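Local atomic coordinates of probable aspartate aminotransferase 2 (Methanococcus jannaschii, PDB entry 2Z61), a protein that catalyses the pyridoxal-phosphate-dependent transamination between a furancarboxaldehyde phosphate and alanine that yields the furan precursor of methanofuran. Residues P39-P44 with I279-R284; N91-G96 with E239-I244. All coordinates share one frame; numbering follows the deposited sequence.

Contact 1: residues P39-P44 with I279-R284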
ATOM      1  N   PRO A  39       9.221 -10.636 -13.816  1.00 28.80           N
ATOM      2  CA  PRO A  39      10.494 -11.147 -14.333  1.00 29.10           C
ATOM      3  C   PRO A  39      11.106 -12.243 -13.457  1.00 31.50           C
ATOM      4  O   PRO A  39      11.039 -12.193 -12.226  1.00 33.01           O
ATOM      5  CB  PRO A  39      11.365  -9.892 -14.412  1.00 29.64           C
ATOM      6  CG  PRO A  39      10.822  -9.032 -13.319  1.00 28.64           C
ATOM      7  CD  PRO A  39       9.327  -9.208 -13.465  1.00 29.34           C
ATOM      8  N   ASP A  40      11.708 -13.227 -14.114  1.00 30.94           N
ATOM      9  CA  ASP A  40      12.333 -14.365 -13.446  1.00 32.65           C
ATOM     10  C   ASP A  40      13.767 -14.100 -12.996  1.00 33.04           C
ATOM     11  O   ASP A  40      14.491 -15.028 -12.648  1.00 39.71           O
ATOM     12  CB  ASP A  40      12.328 -15.572 -14.384  1.00 32.81           C
ATOM     13  CG  ASP A  40      12.894 -15.240 -15.761  1.00 35.95           C
ATOM     14  OD1 ASP A  40      12.408 -14.276 -16.391  1.00 35.08           O
ATOM     15  OD2 ASP A  40      13.825 -15.938 -16.211  1.00 36.93           O
ATOM     16  N   PHE A  41      14.194 -12.846 -13.017  1.00 31.23           N
ATOM     17  CA  PHE A  41      15.553 -12.532 -12.591  1.00 30.98           C
ATOM     18  C   PHE A  41      15.559 -12.091 -11.134  1.00 29.97           C
ATOM     19  O   PHE A  41      14.535 -11.656 -10.601  1.00 27.63           O
ATOM     20  CB  PHE A  41      16.155 -11.397 -13.435  1.00 32.13           C
ATOM     21  CG  PHE A  41      16.306 -11.725 -14.892  1.00 33.36           C
ATOM     22  CD1 PHE A  41      15.194 -11.799 -15.724  1.00 35.79           C
ATOM     23  CD2 PHE A  41      17.565 -11.947 -15.437  1.00 35.58           C
ATOM     24  CE1 PHE A  41      15.335 -12.088 -17.077  1.00 37.31           C
ATOM     25  CE2 PHE A  41      17.717 -12.237 -16.787  1.00 37.39           C
ATOM     26  CZ  PHE A  41      16.600 -12.309 -17.611  1.00 37.01           C
ATOM     27  N   ASN A  42      16.716 -12.221 -10.495  1.00 29.86           N
ATOM     28  CA  ASN A  42      16.883 -11.783  -9.118  1.00 30.26           C
ATOM     29  C   ASN A  42      17.127 -10.287  -9.152  1.00 28.53           C
ATOM     30  O   ASN A  42      17.440  -9.734 -10.209  1.00 28.22           O
ATOM     31  CB  ASN A  42      18.124 -12.419  -8.495  1.00 33.86           C
ATOM     32  CG  ASN A  42      17.934 -13.888  -8.185  1.00 38.34           C
ATOM     33  OD1 ASN A  42      17.034 -14.267  -7.433  1.00 41.75           O
ATOM     34  ND2 ASN A  42      18.780 -14.727  -8.759  1.00 41.81           N
ATOM     35  N   THR A  43      17.010  -9.623  -8.022  1.00 24.10           N
ATOM     36  CA  THR A  43      17.352  -8.214  -8.050  1.00 24.69           C
ATOM     37  C   THR A  43      18.857  -8.016  -8.197  1.00 25.80           C
ATOM     38  O   THR A  43      19.685  -8.667  -7.572  1.00 26.50           O
ATOM     39  CB  THR A  43      16.891  -7.483  -6.788  1.00 22.53           C
ATOM     40  OG1 THR A  43      15.466  -7.584  -6.674  1.00 29.12           O
ATOM     41  CG2 THR A  43      17.301  -6.019  -6.842  1.00 22.23           C
ATOM     42  N   PRO A  44      19.243  -7.028  -9.065  1.00 25.82           N
ATOM     43  CA  PRO A  44      20.658  -6.788  -9.238  1.00 28.09           C
ATOM     44  C   PRO A  44      21.423  -6.683  -7.921  1.00 28.18           C
ATOM     45  O   PRO A  44      20.970  -6.063  -6.954  1.00 27.59           O
ATOM     46  CB  PRO A  44      20.752  -5.521 -10.111  1.00 26.84           C
ATOM     47  CG  PRO A  44      19.330  -4.992 -10.213  1.00 30.42           C
ATOM     48  CD  PRO A  44      18.484  -6.229 -10.127  1.00 27.95           C
ATOM     49  N   ILE A 279      18.045  -7.235 -20.356  1.00 29.84           N
ATOM     50  CA  ILE A 279      17.310  -6.819 -21.539  1.00 29.92           C
ATOM     51  C   ILE A 279      17.682  -7.676 -22.749  1.00 31.36           C
ATOM     52  O   ILE A 279      16.817  -8.051 -23.529  1.00 31.55           O
ATOM     53  CB  ILE A 279      17.542  -5.319 -21.851  1.00 29.38           C
ATOM     54  CG1 ILE A 279      16.863  -4.465 -20.773  1.00 29.73           C
ATOM     55  CG2 ILE A 279      16.977  -4.970 -23.228  1.00 28.01           C
ATOM     56  CD1 ILE A 279      17.138  -2.983 -20.871  1.00 31.25           C
ATOM     57  N   LYS A 280      18.964  -7.994 -22.897  1.00 32.85           N
ATOM     58  CA  LYS A 280      19.408  -8.826 -24.015  1.00 35.94           C
ATOM     59  C   LYS A 280      18.776 -10.218 -23.957  1.00 35.13           C
ATOM     60  O   LYS A 280      18.300 -10.735 -24.963  1.00 33.01           O
ATOM     61  CB  LYS A 280      20.935  -8.968 -24.008  1.00 37.61           C
ATOM     62  CG  LYS A 280      21.677  -8.000 -24.915  1.00 43.87           C
ATOM     63  CD  LYS A 280      21.378  -6.551 -24.588  1.00 48.25           C
ATOM     64  CE  LYS A 280      22.207  -5.623 -25.466  1.00 54.67           C
ATOM     65  NZ  LYS A 280      23.671  -5.912 -25.353  1.00 55.97           N
ATOM     66  N   GLU A 281      18.776 -10.825 -22.775  1.00 34.59           N
ATOM     67  CA  GLU A 281      18.197 -12.152 -22.615  1.00 33.89           C
ATOM     68  C   GLU A 281      16.712 -12.155 -22.978  1.00 31.78           C
ATOM     69  O   GLU A 281      16.245 -13.051 -23.679  1.00 32.50           O
ATOM     70  CB  GLU A 281      18.390 -12.646 -21.173  1.00 36.36           C
ATOM     71  CG  GLU A 281      17.718 -13.985 -20.886  1.00 40.99           C
ATOM     72  CD  GLU A 281      18.310 -15.138 -21.684  1.00 45.35           C
ATOM     73  OE1 GLU A 281      18.653 -14.953 -22.871  1.00 45.72           O
ATOM     74  OE2 GLU A 281      18.422 -16.241 -21.119  1.00 48.21           O
ATOM     75  N   PHE A 282      15.973 -11.154 -22.502  1.00 29.38           N
ATOM     76  CA  PHE A 282      14.544 -11.056 -22.801  1.00 29.48           C
ATOM     77  C   PHE A 282      14.318 -10.981 -24.310  1.00 30.32           C
ATOM     78  O   PHE A 282      13.380 -11.573 -24.833  1.00 30.36           O
ATOM     79  CB  PHE A 282      13.935  -9.809 -22.137  1.00 30.07           C
ATOM     80  CG  PHE A 282      13.370 -10.048 -20.752  1.00 30.71           C
ATOM     81  CD1 PHE A 282      13.545  -9.106 -19.747  1.00 33.67           C
ATOM     82  CD2 PHE A 282      12.628 -11.189 -20.467  1.00 34.61           C
ATOM     83  CE1 PHE A 282      12.990  -9.293 -18.483  1.00 35.97           C
ATOM     84  CE2 PHE A 282      12.066 -11.388 -19.204  1.00 33.19           C
ATOM     85  CZ  PHE A 282      12.249 -10.436 -18.211  1.00 34.18           C
ATOM     86  N   ASP A 283      15.179 -10.245 -25.005  1.00 29.44           N
ATOM     87  CA  ASP A 283      15.035 -10.094 -26.447  1.00 32.17           C
ATOM     88  C   ASP A 283      15.304 -11.411 -27.173  1.00 32.66           C
ATOM     89  O   ASP A 283      14.652 -11.723 -28.173  1.00 33.11           O
ATOM     90  CB  ASP A 283      15.971  -8.996 -26.960  1.00 32.66           C
ATOM     91  CG  ASP A 283      15.758  -8.694 -28.430  1.00 35.14           C
ATOM     92  OD1 ASP A 283      14.594  -8.713 -28.877  1.00 35.84           O
ATOM     93  OD2 ASP A 283      16.751  -8.420 -29.137  1.00 37.97           O
ATOM     94  N   ARG A 284      16.260 -12.186 -26.668  1.00 31.44           N
ATOM     95  CA  ARG A 284      16.566 -13.471 -27.282  1.00 34.77           C
ATOM     96  C   ARG A 284      15.323 -14.353 -27.155  1.00 33.65           C
ATOM     97  O   ARG A 284      14.955 -15.076 -28.082  1.00 32.51           O
ATOM     98  CB  ARG A 284      17.747 -14.141 -26.575  1.00 37.80           C
ATOM     99  CG  ARG A 284      18.348 -15.294 -27.368  1.00 43.51           C
ATOM    100  CD  ARG A 284      19.517 -15.937 -26.642  1.00 48.43           C
ATOM    101  NE  ARG A 284      19.310 -17.353 -26.353  1.00 55.24           N
ATOM    102  CZ  ARG A 284      19.303 -17.867 -25.126  1.00 55.91           C
ATOM    103  NH1 ARG A 284      19.497 -17.082 -24.077  1.00 56.48           N
ATOM    104  NH2 ARG A 284      19.099 -19.166 -24.949  1.00 59.59           N
TER
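Pro39 and Phe282 bring the two backbones to their nearest approach, 9.4 Å between CA atoms, where the irregular loop 39-44 passes the long helix 269-295 of this fold-type I aminotransferase. At that spacing only side chains meet, and an edge-to-face (T-shaped) aromatic pair carries the contact. Phe41 turns the edge of its ring to one face of Phe282, the centroids 5.2 Å apart and the planes at 64°. Its CE1 stands over that face, offset toward the rim, 3.7 Å from Phe282 CZ. Phe41 CB points at the helix, and CG lies anti to the carbonyl carbon (chi1 -63°), beside the backbone N. Farther round the same ring, Phe41 CZ touches the aliphatic part of Glu281, 3.8 Å from CG, near the plane of the ring. Glu281 bends at chi2 (65°) beyond that methylene, and its OE1 forms a salt bridge with Arg284 NH1 at 2.6 Å, one turn on. An alanine in place of Phe41 would probably leave the face of Phe282 without its aromatic edge and open a gap beside the Glu281 methylenes. Asp40 OD1 comes 4.0 Å from Phe282 CE2, and its OD2 forms a salt bridge with Arg285 NH2 of the same helix, a polar tie next to the apolar one. Tyr307 meets the Phe282 ring and also touches Pro39, while Met278 packs on Phe41. Beyond the aromatic pair the loop runs to the subunit interface, where Thr43 packs on Thr60 of the second subunit. At the edge of the Phe282 ring, in its plane, Pro39 CB stands 3.9 Å from CZ.

Contact 2: residues N91-G96 with E239-I244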
ATOM      1  N   ASN A  91       8.169  17.227  -7.362  1.00 34.62           N
ATOM      2  CA  ASN A  91       7.153  16.746  -8.297  1.00 34.74           C
ATOM      3  C   ASN A  91       7.108  15.225  -8.336  1.00 30.57           C
ATOM      4  O   ASN A  91       6.452  14.640  -9.193  1.00 28.89           O
ATOM      5  CB  ASN A  91       7.441  17.248  -9.713  1.00 36.01           C
ATOM      6  CG  ASN A  91       7.337  18.743  -9.835  1.00 43.36           C
ATOM      7  OD1 ASN A  91       8.183  19.389 -10.456  1.00 50.49           O
ATOM      8  ND2 ASN A  91       6.296  19.313  -9.236  1.00 42.35           N
ATOM      9  N   ILE A  92       7.803  14.595  -7.398  1.00 28.24           N
ATOM     10  CA  ILE A  92       7.885  13.143  -7.347  1.00 28.21           C
ATOM     11  C   ILE A  92       7.506  12.586  -5.976  1.00 30.19           C
ATOM     12  O   ILE A  92       7.864  13.154  -4.948  1.00 32.94           O
ATOM     13  CB  ILE A  92       9.331  12.683  -7.668  1.00 24.94           C
ATOM     14  CG1 ILE A  92       9.827  13.377  -8.939  1.00 25.09           C
ATOM     15  CG2 ILE A  92       9.392  11.164  -7.803  1.00 26.01           C
ATOM     16  CD1 ILE A  92      11.091  12.769  -9.530  1.00 20.80           C
ATOM     17  N   ILE A  93       6.766  11.483  -5.963  1.00 28.90           N
ATOM     18  CA  ILE A  93       6.416  10.834  -4.705  1.00 28.14           C
ATOM     19  C   ILE A  93       6.734   9.348  -4.812  1.00 23.49           C
ATOM     20  O   ILE A  93       6.406   8.697  -5.810  1.00 23.23           O
ATOM     21  CB  ILE A  93       4.933  10.987  -4.337  1.00 27.08           C
ATOM     22  CG1 ILE A  93       4.614  12.449  -4.035  1.00 34.18           C
ATOM     23  CG2 ILE A  93       4.625  10.159  -3.100  1.00 27.41           C
ATOM     24  CD1 ILE A  93       3.235  12.652  -3.422  1.00 38.51           C
ATOM     25  N   ILE A  94       7.398   8.819  -3.789  1.00 19.38           N
ATOM     26  CA  ILE A  94       7.749   7.403  -3.763  1.00 19.46           C
ATOM     27  C   ILE A  94       6.557   6.654  -3.154  1.00 18.49           C
ATOM     28  O   ILE A  94       6.150   6.928  -2.023  1.00 18.05           O
ATOM     29  CB  ILE A  94       9.009   7.159  -2.895  1.00 19.58           C
ATOM     30  CG1 ILE A  94      10.153   8.064  -3.360  1.00 16.88           C
ATOM     31  CG2 ILE A  94       9.425   5.704  -2.980  1.00 18.84           C
ATOM     32  CD1 ILE A  94      10.456   8.002  -4.863  1.00 16.26           C
ATOM     33  N   THR A  95       5.996   5.718  -3.907  1.00 18.13           N
ATOM     34  CA  THR A  95       4.828   4.960  -3.445  1.00 19.26           C
ATOM     35  C   THR A  95       5.186   3.514  -3.112  1.00 18.28           C
ATOM     36  O   THR A  95       6.293   3.053  -3.394  1.00 18.64           O
ATOM     37  CB  THR A  95       3.714   4.935  -4.526  1.00 20.28           C
ATOM     38  OG1 THR A  95       4.251   4.425  -5.755  1.00 21.51           O
ATOM     39  CG2 THR A  95       3.175   6.326  -4.777  1.00 21.02           C
ATOM     40  N   GLY A  96       4.236   2.795  -2.525  1.00 20.43           N
ATOM     41  CA  GLY A  96       4.470   1.401  -2.190  1.00 21.59           C
ATOM     42  C   GLY A  96       4.099   0.550  -3.383  1.00 23.95           C
ATOM     43  O   GLY A  96       3.144  -0.221  -3.336  1.00 27.83           O
ATOM     44  N   GLU A 239      -0.103  20.731  -7.856  1.00 33.82           N
ATOM     45  CA  GLU A 239      -1.451  20.484  -7.345  1.00 36.17           C
ATOM     46  C   GLU A 239      -1.799  19.009  -7.235  1.00 33.69           C
ATOM     47  O   GLU A 239      -2.397  18.581  -6.251  1.00 33.34           O
ATOM     48  CB  GLU A 239      -2.495  21.189  -8.210  1.00 39.78           C
ATOM     49  CG  GLU A 239      -2.425  22.705  -8.131  1.00 49.13           C
ATOM     50  CD  GLU A 239      -3.508  23.387  -8.948  1.00 53.95           C
ATOM     51  OE1 GLU A 239      -4.699  23.063  -8.743  1.00 58.68           O
ATOM     52  OE2 GLU A 239      -3.169  24.247  -9.790  1.00 56.08           O
ATOM     53  N   ILE A 240      -1.435  18.231  -8.247  1.00 29.97           N
ATOM     54  CA  ILE A 240      -1.724  16.811  -8.230  1.00 27.57           C
ATOM     55  C   ILE A 240      -0.832  16.064  -7.235  1.00 27.25           C
ATOM     56  O   ILE A 240      -1.307  15.189  -6.504  1.00 25.95           O
ATOM     57  CB  ILE A 240      -1.587  16.218  -9.644  1.00 27.09           C
ATOM     58  CG1 ILE A 240      -2.774  16.682 -10.493  1.00 27.82           C
ATOM     59  CG2 ILE A 240      -1.524  14.700  -9.581  1.00 23.88           C
ATOM     60  CD1 ILE A 240      -2.834  16.063 -11.862  1.00 35.60           C
ATOM     61  N   ILE A 241       0.447  16.419  -7.189  1.00 26.42           N
ATOM     62  CA  ILE A 241       1.369  15.766  -6.270  1.00 29.75           C
ATOM     63  C   ILE A 241       0.975  16.038  -4.825  1.00 32.08           C
ATOM     64  O   ILE A 241       1.049  15.151  -3.978  1.00 32.36           O
ATOM     65  CB  ILE A 241       2.826  16.236  -6.493  1.00 27.75           C
ATOM     66  CG1 ILE A 241       3.381  15.615  -7.774  1.00 27.10           C
ATOM     67  CG2 ILE A 241       3.694  15.844  -5.313  1.00 27.59           C
ATOM     68  CD1 ILE A 241       3.414  14.087  -7.769  1.00 28.42           C
ATOM     69  N   GLU A 242       0.540  17.263  -4.549  1.00 35.30           N
ATOM     70  CA  GLU A 242       0.128  17.643  -3.206  1.00 35.53           C
ATOM     71  C   GLU A 242      -1.088  16.820  -2.776  1.00 34.59           C
ATOM     72  O   GLU A 242      -1.230  16.460  -1.605  1.00 33.11           O
ATOM     73  CB  GLU A 242      -0.224  19.132  -3.176  1.00 40.29           C
ATOM     74  CG  GLU A 242       0.188  19.847  -1.900  1.00 50.37           C
ATOM     75  CD  GLU A 242       1.696  19.827  -1.679  1.00 53.83           C
ATOM     76  OE1 GLU A 242       2.436  20.300  -2.573  1.00 56.31           O
ATOM     77  OE2 GLU A 242       2.140  19.343  -0.613  1.00 53.86           O
ATOM     78  N   ALA A 243      -1.965  16.529  -3.732  1.00 31.87           N
ATOM     79  CA  ALA A 243      -3.168  15.761  -3.454  1.00 28.80           C
ATOM     80  C   ALA A 243      -2.823  14.297  -3.177  1.00 27.25           C
ATOM     81  O   ALA A 243      -3.370  13.684  -2.263  1.00 24.11           O
ATOM     82  CB  ALA A 243      -4.134  15.861  -4.631  1.00 28.23           C
ATOM     83  N   ILE A 244      -1.921  13.745  -3.981  1.00 25.70           N
ATOM     84  CA  ILE A 244      -1.503  12.362  -3.820  1.00 24.77           C
ATOM     85  C   ILE A 244      -0.778  12.188  -2.489  1.00 25.76           C
ATOM     86  O   ILE A 244      -0.848  11.129  -1.877  1.00 27.14           O
ATOM     87  CB  ILE A 244      -0.606  11.914  -5.012  1.00 26.87           C
ATOM     88  CG1 ILE A 244      -1.473  11.801  -6.273  1.00 25.11           C
ATOM     89  CG2 ILE A 244       0.067  10.576  -4.713  1.00 24.21           C
ATOM     90  CD1 ILE A 244      -0.757  11.275  -7.487  1.00 25.45           C
TER
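Ile93 and Ile241 lie antiparallel and pass each other between strand 92-95 and segment 239-244 of helix 238-251, 28° apart in direction with axes 9.0 Å at closest approach. The apolar contacts join Ile93 to CG2 methyls of the helix. Ile93 CG1 and CD1 both meet Ile241 CG2 at 3.7 Å, and CD1 also reaches Ile244 CG2 at 4.0 Å, so that one methyl bridges two residues on successive turns. Both helix methyls lie anti to their backbone N, which turns them to the strand. A second group of contacts sets methyls against backbone oxygens: Ile93 CD1 lies 3.4 Å from Ile241 O, and Ile241 CD1 lies 3.4 Å from Asn91 O. These are van der Waals contacts. A polar link follows farther along the helix, where Gln248 NE2 donates a hydrogen bond to Ile94 O. The contact is buried packing of a helix on the outermost strand, within this chain, of the seven-stranded mixed sheet of the large domain. Strand 92-95 pairs antiparallel with 232-235, whose Val234 touches Ile244, while Ile92 and Ile94 turn the other way onto helix 69-82, leaving the strand between two helices.

Overall arrangement
From the N terminus the chain passes strand 32-33 and enters loop 39-44, the first half of contact 1, which is closed by segment 279-284 on helix 269-295, 235 residues on. Within that span, strand 92-95 opens contact 2, and the chain builds the other six strands of the seven-stranded sheet before helix 238-251 closes this smaller loop, with 142 residues between its segments. The loops are nested and do not cross. Their centres lie 30 Å apart and their nearest atoms about 14 Å, so the two never touch. Contact 2 covers one margin of the central sheet; contact 1 ties the loop after strand 32-33 to the long helix. Each reaches the second subunit of the homodimer.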